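PDB 1XM7: calcineurin-like phosphoesterase domain-containing protein, which is of unknown function but probably acts as a hydrolase of the calcineurin-like metallophosphoesterase type. Local coordinates for residues Val32-Leu37 against Asp175-Ile179. Numbering follows the deposited sequence.
Sequences VILTNL and DYKPI
Ile33 meets Tyr176 at the edge of the phenol ring: its CG1 lies 3.5 Å from Tyr176 CD2, near the ring plane, and CD1 follows along the same edge. Ile33 CG1 stands opposite the carbonyl carbon (chi1 -74°) and CD1 continues the chain extended, which lays the ethyl arm along the ring edge; Tyr176 CB also rests 4.0 Å from Val32 CG1. Phe26 packs edge-to-face with Tyr176, adding a second aromatic to this apolar cluster. One turn further along the helix, Asn36 lays its side chain against Tyr176 O and across the start of the Lys177 side chain, with its amide carbon CG 3.5 Å from Lys177 CG. The lysine then runs on fully extended, its CE still close to the amide end. Tyr176 O lies 3.4 Å from Asn36 CB. Beyond it, Leu37 and Pro178 run antiparallel alongside one another. CD2 is the leucine branch that touches the proline, 3.8 Å from Pro178 CB and about as far from Pro178 CG and Pro178 CD. Pro178 also packs on Tyr5 of strand 4-7, while Ile179 pairs through its backbone with Phe6. Helix 29-38 thus packs against the loop leading into edge strand 179-180, and its Ile33 and Leu37, resting on Ile7, lay it on the sheet, consistent with the layered alpha/beta fold of calcineurin-like phosphoesterases.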
ATOM      1  N   VAL A  32     -11.080  11.615   2.480  1.00 32.56           N
ATOM      2  CA  VAL A  32     -10.378  11.976   1.259  1.00 31.62           C
ATOM      3  C   VAL A  32      -9.877  10.749   0.525  1.00 31.54           C
ATOM      4  O   VAL A  32     -10.002  10.657  -0.693  1.00 31.97           O
ATOM      5  CB  VAL A  32      -9.196  12.894   1.559  1.00 32.40           C
ATOM      6  CG1 VAL A  32      -8.323  13.045   0.322  1.00 29.83           C
ATOM      7  CG2 VAL A  32      -9.716  14.247   2.030  1.00 30.60           C
ATOM      8  N   ILE A  33      -9.309   9.807   1.268  1.00 30.97           N
ATOM      9  CA  ILE A  33      -8.802   8.571   0.676  1.00 30.11           C
ATOM     10  C   ILE A  33      -9.940   7.778   0.044  1.00 29.55           C
ATOM     11  O   ILE A  33      -9.855   7.367  -1.110  1.00 30.73           O
ATOM     12  CB  ILE A  33      -8.123   7.667   1.737  1.00 29.73           C
ATOM     13  CG1 ILE A  33      -6.761   8.247   2.139  1.00 28.29           C
ATOM     14  CG2 ILE A  33      -7.988   6.245   1.195  1.00 27.18           C
ATOM     15  CD1 ILE A  33      -6.127   7.556   3.349  1.00 27.41           C
ATOM     16  N   LEU A  34     -10.996   7.552   0.820  1.00 29.29           N
ATOM     17  CA  LEU A  34     -12.162   6.809   0.349  1.00 30.43           C
ATOM     18  C   LEU A  34     -12.804   7.473  -0.867  1.00 30.31           C
ATOM     19  O   LEU A  34     -13.354   6.802  -1.739  1.00 29.36           O
ATOM     20  CB  LEU A  34     -13.191   6.693   1.473  1.00 29.54           C
ATOM     21  CG  LEU A  34     -12.728   5.853   2.670  1.00 29.96           C
ATOM     22  CD1 LEU A  34     -13.767   5.921   3.788  1.00 26.46           C
ATOM     23  CD2 LEU A  34     -12.499   4.410   2.220  1.00 27.29           C
ATOM     24  N   THR A  35     -12.725   8.796  -0.915  1.00 30.61           N
ATOM     25  CA  THR A  35     -13.283   9.545  -2.016  1.00 31.44           C
ATOM     26  C   THR A  35     -12.498   9.254  -3.280  1.00 31.53           C
ATOM     27  O   THR A  35     -13.077   8.891  -4.304  1.00 31.29           O
ATOM     28  CB  THR A  35     -13.250  11.050  -1.725  1.00 32.03           C
ATOM     29  OG1 THR A  35     -14.227  11.354  -0.724  1.00 33.83           O
ATOM     30  CG2 THR A  35     -13.557  11.849  -2.981  1.00 33.49           C
ATOM     31  N   ASN A  36     -11.176   9.388  -3.200  1.00 32.28           N
ATOM     32  CA  ASN A  36     -10.311   9.147  -4.358  1.00 33.21           C
ATOM     33  C   ASN A  36     -10.371   7.728  -4.888  1.00 32.91           C
ATOM     34  O   ASN A  36     -10.030   7.475  -6.044  1.00 33.21           O
ATOM     35  CB  ASN A  36      -8.868   9.519  -4.023  1.00 34.40           C
ATOM     36  CG  ASN A  36      -8.656  11.028  -3.963  1.00 36.01           C
ATOM     37  OD1 ASN A  36      -7.786  11.517  -3.239  1.00 39.78           O
ATOM     38  ND2 ASN A  36      -9.446  11.773  -4.735  1.00 34.89           N
ATOM     39  N   LEU A  37     -10.796   6.799  -4.042  1.00 32.80           N
ATOM     40  CA  LEU A  37     -10.919   5.413  -4.465  1.00 33.33           C
ATOM     41  C   LEU A  37     -12.272   5.279  -5.113  1.00 34.13           C
ATOM     42  O   LEU A  37     -12.439   4.556  -6.094  1.00 33.63           O
ATOM     43  CB  LEU A  37     -10.851   4.463  -3.274  1.00 32.06           C
ATOM     44  CG  LEU A  37      -9.493   4.315  -2.600  1.00 31.83           C
ATOM     45  CD1 LEU A  37      -9.674   3.477  -1.358  1.00 30.99           C
ATOM     46  CD2 LEU A  37      -8.480   3.680  -3.550  1.00 30.69           C
ATOM     47  N   ASP A 175      -0.659  11.976  -2.552  1.00 37.56           N
ATOM     48  CA  ASP A 175      -1.808  12.837  -2.299  1.00 39.27           C
ATOM     49  C   ASP A 175      -3.080  12.016  -2.052  1.00 39.22           C
ATOM     50  O   ASP A 175      -4.151  12.320  -2.578  1.00 39.28           O
ATOM     51  CB  ASP A 175      -1.989  13.811  -3.484  1.00 41.01           C
ATOM     52  CG  ASP A 175      -2.789  15.066  -3.108  1.00 45.63           C
ATOM     53  OD1 ASP A 175      -2.614  15.579  -1.975  1.00 49.03           O
ATOM     54  OD2 ASP A 175      -3.582  15.555  -3.951  1.00 47.53           O
ATOM     55  N   TYR A 176      -2.939  10.966  -1.249  1.00 38.59           N
ATOM     56  CA  TYR A 176      -4.047  10.084  -0.887  1.00 36.22           C
ATOM     57  C   TYR A 176      -4.851   9.528  -2.060  1.00 35.33           C
ATOM     58  O   TYR A 176      -6.077   9.487  -2.023  1.00 33.81           O
ATOM     59  CB  TYR A 176      -4.970  10.805   0.107  1.00 35.75           C
ATOM     60  CG  TYR A 176      -4.218  11.303   1.322  1.00 34.52           C
ATOM     61  CD1 TYR A 176      -3.416  12.440   1.250  1.00 33.50           C
ATOM     62  CD2 TYR A 176      -4.229  10.582   2.517  1.00 34.50           C
ATOM     63  CE1 TYR A 176      -2.641  12.838   2.335  1.00 35.71           C
ATOM     64  CE2 TYR A 176      -3.453  10.971   3.607  1.00 34.67           C
ATOM     65  CZ  TYR A 176      -2.663  12.096   3.507  1.00 35.91           C
ATOM     66  OH  TYR A 176      -1.885  12.475   4.576  1.00 38.15           O
ATOM     67  N   LYS A 177      -4.141   9.092  -3.096  1.00 35.92           N
ATOM     68  CA  LYS A 177      -4.760   8.501  -4.284  1.00 36.57           C
ATOM     69  C   LYS A 177      -4.077   7.171  -4.628  1.00 36.72           C
ATOM     70  O   LYS A 177      -2.853   7.041  -4.521  1.00 36.33           O
ATOM     71  CB  LYS A 177      -4.635   9.439  -5.483  1.00 36.31           C
ATOM     72  CG  LYS A 177      -5.432  10.715  -5.384  1.00 37.32           C
ATOM     73  CD  LYS A 177      -5.259  11.537  -6.642  1.00 38.68           C
ATOM     74  CE  LYS A 177      -5.884  12.908  -6.471  1.00 41.58           C
ATOM     75  NZ  LYS A 177      -5.603  13.805  -7.635  1.00 43.11           N
ATOM     76  N   PRO A 178      -4.859   6.166  -5.048  1.00 37.15           N
ATOM     77  CA  PRO A 178      -4.240   4.885  -5.389  1.00 37.13           C
ATOM     78  C   PRO A 178      -3.387   5.116  -6.608  1.00 38.01           C
ATOM     79  O   PRO A 178      -3.557   6.108  -7.304  1.00 38.89           O
ATOM     80  CB  PRO A 178      -5.431   4.008  -5.716  1.00 37.02           C
ATOM     81  CG  PRO A 178      -6.357   4.989  -6.386  1.00 37.00           C
ATOM     82  CD  PRO A 178      -6.278   6.182  -5.449  1.00 36.59           C
ATOM     83  N   ILE A 179      -2.460   4.216  -6.870  1.00 39.17           N
ATOM     84  CA  ILE A 179      -1.630   4.359  -8.044  1.00 39.39           C
ATOM     85  C   ILE A 179      -2.213   3.425  -9.080  1.00 40.68           C
ATOM     86  O   ILE A 179      -2.574   2.295  -8.775  1.00 40.90           O
ATOM     87  CB  ILE A 179      -0.184   3.999  -7.734  1.00 39.15           C
ATOM     88  CG1 ILE A 179       0.430   5.122  -6.907  1.00 38.88           C
ATOM     89  CG2 ILE A 179       0.585   3.780  -9.013  1.00 38.40           C
ATOM     90  CD1 ILE A 179       1.797   4.824  -6.392  1.00 41.25           C
TER